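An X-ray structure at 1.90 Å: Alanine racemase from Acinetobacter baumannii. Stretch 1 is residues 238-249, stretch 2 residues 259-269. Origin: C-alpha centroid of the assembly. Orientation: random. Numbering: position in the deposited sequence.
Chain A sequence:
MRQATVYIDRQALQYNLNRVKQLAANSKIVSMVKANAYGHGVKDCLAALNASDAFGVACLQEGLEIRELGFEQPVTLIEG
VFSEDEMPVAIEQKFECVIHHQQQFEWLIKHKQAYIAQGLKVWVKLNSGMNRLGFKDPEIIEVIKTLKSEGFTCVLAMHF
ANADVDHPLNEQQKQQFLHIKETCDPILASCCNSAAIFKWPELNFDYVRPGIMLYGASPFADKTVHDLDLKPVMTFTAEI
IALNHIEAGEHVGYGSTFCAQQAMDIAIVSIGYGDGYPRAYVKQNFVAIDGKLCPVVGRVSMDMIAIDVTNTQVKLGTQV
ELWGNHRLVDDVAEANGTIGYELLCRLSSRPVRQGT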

# COMPACT_ATOMS: atom_id res chain seq x y z
N ALA A 238 -0.92 -12.67 -9.85
CA ALA A 238 -1.86 -12.09 -10.79
C ALA A 238 -1.80 -12.94 -12.09
O ALA A 238 -1.21 -14.01 -12.11
CB ALA A 238 -1.58 -10.60 -11.02
N GLU A 239 -2.44 -12.51 -13.15
CA GLU A 239 -2.48 -13.26 -14.40
C GLU A 239 -2.19 -12.38 -15.60
O GLU A 239 -2.37 -11.14 -15.59
CB GLU A 239 -3.86 -13.96 -14.58
CG GLU A 239 -3.99 -15.25 -13.77
CD GLU A 239 -5.33 -15.90 -13.96
OE1 GLU A 239 -6.07 -15.49 -14.91
OE2 GLU A 239 -5.65 -16.80 -13.17
N ILE A 240 -1.73 -13.05 -16.63
CA ILE A 240 -1.58 -12.42 -17.95
C ILE A 240 -2.92 -12.10 -18.60
O ILE A 240 -3.74 -12.97 -18.77
CB ILE A 240 -0.69 -13.25 -18.87
CG1 ILE A 240 0.73 -13.17 -18.32
CG2 ILE A 240 -0.77 -12.68 -20.29
CD1 ILE A 240 1.75 -14.07 -19.00
N ILE A 241 -3.11 -10.84 -18.96
CA ILE A 241 -4.37 -10.35 -19.54
C ILE A 241 -4.28 -9.93 -21.00
O ILE A 241 -5.31 -9.72 -21.65
CB ILE A 241 -4.98 -9.22 -18.67
CG1 ILE A 241 -4.07 -7.99 -18.56
CG2 ILE A 241 -5.26 -9.75 -17.27
CD1 ILE A 241 -4.74 -6.75 -17.99
N ALA A 242 -3.05 -9.77 -21.50
CA ALA A 242 -2.80 -9.42 -22.90
C ALA A 242 -1.41 -9.84 -23.35
O ALA A 242 -0.47 -9.83 -22.56
CB ALA A 242 -2.97 -7.92 -23.14
N LEU A 243 -1.31 -10.20 -24.64
CA LEU A 243 -0.05 -10.54 -25.25
C LEU A 243 0.23 -9.65 -26.45
O LEU A 243 -0.69 -9.32 -27.20
CB LEU A 243 -0.07 -12.00 -25.68
CG LEU A 243 -0.10 -12.91 -24.46
CD1 LEU A 243 -0.44 -14.31 -24.89
CD2 LEU A 243 1.25 -12.87 -23.75
N ASN A 244 1.49 -9.28 -26.64
CA ASN A 244 1.83 -8.29 -27.64
C ASN A 244 3.20 -8.57 -28.21
O ASN A 244 4.15 -8.71 -27.47
CB ASN A 244 1.74 -6.91 -26.96
CG ASN A 244 1.95 -5.74 -27.89
OD1 ASN A 244 2.45 -4.68 -27.46
ND2 ASN A 244 1.56 -5.87 -29.14
N HIS A 245 3.30 -8.70 -29.54
CA HIS A 245 4.64 -8.83 -30.17
C HIS A 245 5.05 -7.44 -30.64
O HIS A 245 4.31 -6.82 -31.41
CB HIS A 245 4.63 -9.80 -31.35
CG HIS A 245 5.96 -9.89 -32.05
ND1 HIS A 245 7.02 -10.62 -31.53
CD2 HIS A 245 6.41 -9.33 -33.20
CE1 HIS A 245 8.06 -10.51 -32.35
NE2 HIS A 245 7.71 -9.74 -33.36
N ILE A 246 6.18 -6.93 -30.16
CA ILE A 246 6.69 -5.62 -30.54
C ILE A 246 8.01 -5.69 -31.32
O ILE A 246 8.79 -6.64 -31.17
CB ILE A 246 6.82 -4.65 -29.33
CG1 ILE A 246 7.73 -5.22 -28.24
CG2 ILE A 246 5.44 -4.33 -28.78
CD1 ILE A 246 8.29 -4.19 -27.28
N GLU A 247 8.25 -4.67 -32.16
CA GLU A 247 9.46 -4.55 -33.02
C GLU A 247 10.56 -3.70 -32.38
O GLU A 247 10.25 -2.82 -31.56
CB GLU A 247 9.11 -3.92 -34.39
CG GLU A 247 8.08 -4.65 -35.24
CD GLU A 247 8.30 -6.16 -35.29
OE1 GLU A 247 9.46 -6.62 -35.32
OE2 GLU A 247 7.29 -6.91 -35.28
N ALA A 248 11.82 -3.96 -32.76
CA ALA A 248 12.96 -3.12 -32.34
C ALA A 248 12.64 -1.60 -32.40
O ALA A 248 12.08 -1.12 -33.38
CB ALA A 248 14.17 -3.44 -33.22
N GLY A 249 12.98 -0.87 -31.33
CA GLY A 249 12.75 0.58 -31.25
C GLY A 249 11.40 1.03 -30.67
O GLY A 249 11.22 2.22 -30.35
N CYS A 259 12.71 0.87 -24.19
CA CYS A 259 12.82 0.77 -25.62
C CYS A 259 13.25 -0.65 -26.01
O CYS A 259 14.24 -1.15 -25.48
CB CYS A 259 13.86 1.80 -26.10
SG CYS A 259 14.08 1.77 -27.89
N ALA A 260 12.52 -1.30 -26.91
CA ALA A 260 12.92 -2.64 -27.37
C ALA A 260 14.21 -2.60 -28.25
O ALA A 260 14.22 -1.98 -29.30
CB ALA A 260 11.78 -3.32 -28.12
N GLN A 261 15.27 -3.27 -27.81
CA GLN A 261 16.53 -3.34 -28.58
C GLN A 261 16.55 -4.53 -29.61
O GLN A 261 17.51 -4.68 -30.36
CB GLN A 261 17.74 -3.43 -27.63
N GLN A 262 15.51 -5.37 -29.60
CA GLN A 262 15.29 -6.43 -30.61
C GLN A 262 13.80 -6.62 -30.62
O GLN A 262 13.10 -6.08 -29.77
CB GLN A 262 15.95 -7.76 -30.22
N ALA A 263 13.28 -7.41 -31.55
CA ALA A 263 11.88 -7.77 -31.50
C ALA A 263 11.59 -8.64 -30.25
O ALA A 263 12.43 -9.43 -29.80
CB ALA A 263 11.45 -8.48 -32.77
N MET A 264 10.39 -8.50 -29.68
CA MET A 264 10.09 -9.22 -28.46
C MET A 264 8.61 -9.41 -28.19
O MET A 264 7.76 -8.77 -28.81
CB MET A 264 10.77 -8.51 -27.28
CG MET A 264 10.34 -7.10 -26.98
SD MET A 264 11.49 -6.31 -25.84
CE MET A 264 11.04 -6.98 -24.27
N ASP A 265 8.33 -10.33 -27.28
CA ASP A 265 6.98 -10.65 -26.82
C ASP A 265 6.81 -10.06 -25.42
O ASP A 265 7.67 -10.22 -24.58
CB ASP A 265 6.78 -12.17 -26.83
CG ASP A 265 7.05 -12.75 -28.21
OD1 ASP A 265 6.36 -12.29 -29.12
OD2 ASP A 265 7.96 -13.59 -28.37
N ILE A 266 5.71 -9.36 -25.22
CA ILE A 266 5.37 -8.63 -24.00
C ILE A 266 4.10 -9.23 -23.51
O ILE A 266 3.23 -9.53 -24.30
CB ILE A 266 5.06 -7.16 -24.34
CG1 ILE A 266 6.33 -6.49 -24.87
CG2 ILE A 266 4.57 -6.41 -23.11
CD1 ILE A 266 7.56 -6.67 -23.99
N ALA A 267 3.98 -9.41 -22.20
CA ALA A 267 2.66 -9.73 -21.64
C ALA A 267 2.25 -8.61 -20.66
O ALA A 267 3.08 -8.03 -19.98
CB ALA A 267 2.72 -11.05 -20.92
N ILE A 268 0.94 -8.34 -20.62
CA ILE A 268 0.40 -7.45 -19.64
C ILE A 268 -0.20 -8.30 -18.52
O ILE A 268 -0.91 -9.30 -18.75
CB ILE A 268 -0.62 -6.47 -20.24
CG1 ILE A 268 -0.04 -5.73 -21.45
CG2 ILE A 268 -1.09 -5.48 -19.16
CD1 ILE A 268 1.26 -4.98 -21.18
N VAL A 269 0.10 -7.88 -17.28
CA VAL A 269 -0.31 -8.61 -16.11
C VAL A 269 -1.27 -7.76 -15.28
O VAL A 269 -1.10 -6.54 -15.18
CB VAL A 269 0.92 -8.93 -15.25
CG1 VAL A 269 0.51 -9.60 -13.96
CG2 VAL A 269 1.87 -9.85 -16.03

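The two stretches form neighbouring antiparallel strands, residues 238-246 and 264-269. Together they bury 915 Å² of surface. Three residues cover the most: Ile-246, Ile-268 and Val-269.

Ile-246 anchors one end of the ladder. Its N donates to Met-264 O at 2.8 Å, and Met-264 N returns a bond to Ile-246 O at 2.9 Å. Its side chain lies on the same sheet face as those of Met-264 and Ile-266. Ile-246 CG1 sits 3.5 Å from Met-264 CG and 3.9 Å from Ile-266 CG1. Ile-246 CD1 reaches Ala-260 CB at 3.7 Å, so the apolar cluster extends past the strand into the loop.

Ile-268 marks a beta bulge, where the register shifts by one residue between Ile-240 and Ala-242. Its backbone bonds to two successive residues: Ile-241 N donates to Ile-268 O at 2.7 Å, and Ile-268 N donates to Ala-242 O at 2.8 Å. The side chain also meets both, with Ile-268 CG2 3.9 Å from Ile-241 CG1 and Ile-268 CB 4.0 Å from Ala-242 CB.

Val-269 pairs with Ile-240 on the other face. No backbone hydrogen bond joins this pair. Val-269 CA instead makes a CA-H...O contact with Glu-239 O at 3.3 Å. Val-269 CG1 packs on Ala-238 CB at 3.7 Å, and Val-269 CG2 lies 4.2 Å from Ile-240 CG1. On this face Ala-267 CB touches both Ile-240 CD1 and Leu-243 CD2, each at 3.7 Å.

Between these ends, Asn-244 and Ile-266 exchange two backbone hydrogen bonds. The neighbouring pair adds a polar side-chain link: His-245 ND1 donates to Asp-265 OD1 at 3.0 Å, near the plane of the ring. Beyond the strands, Gly-249 N donates to Ala-260 O at 2.6 Å and ties the loops together.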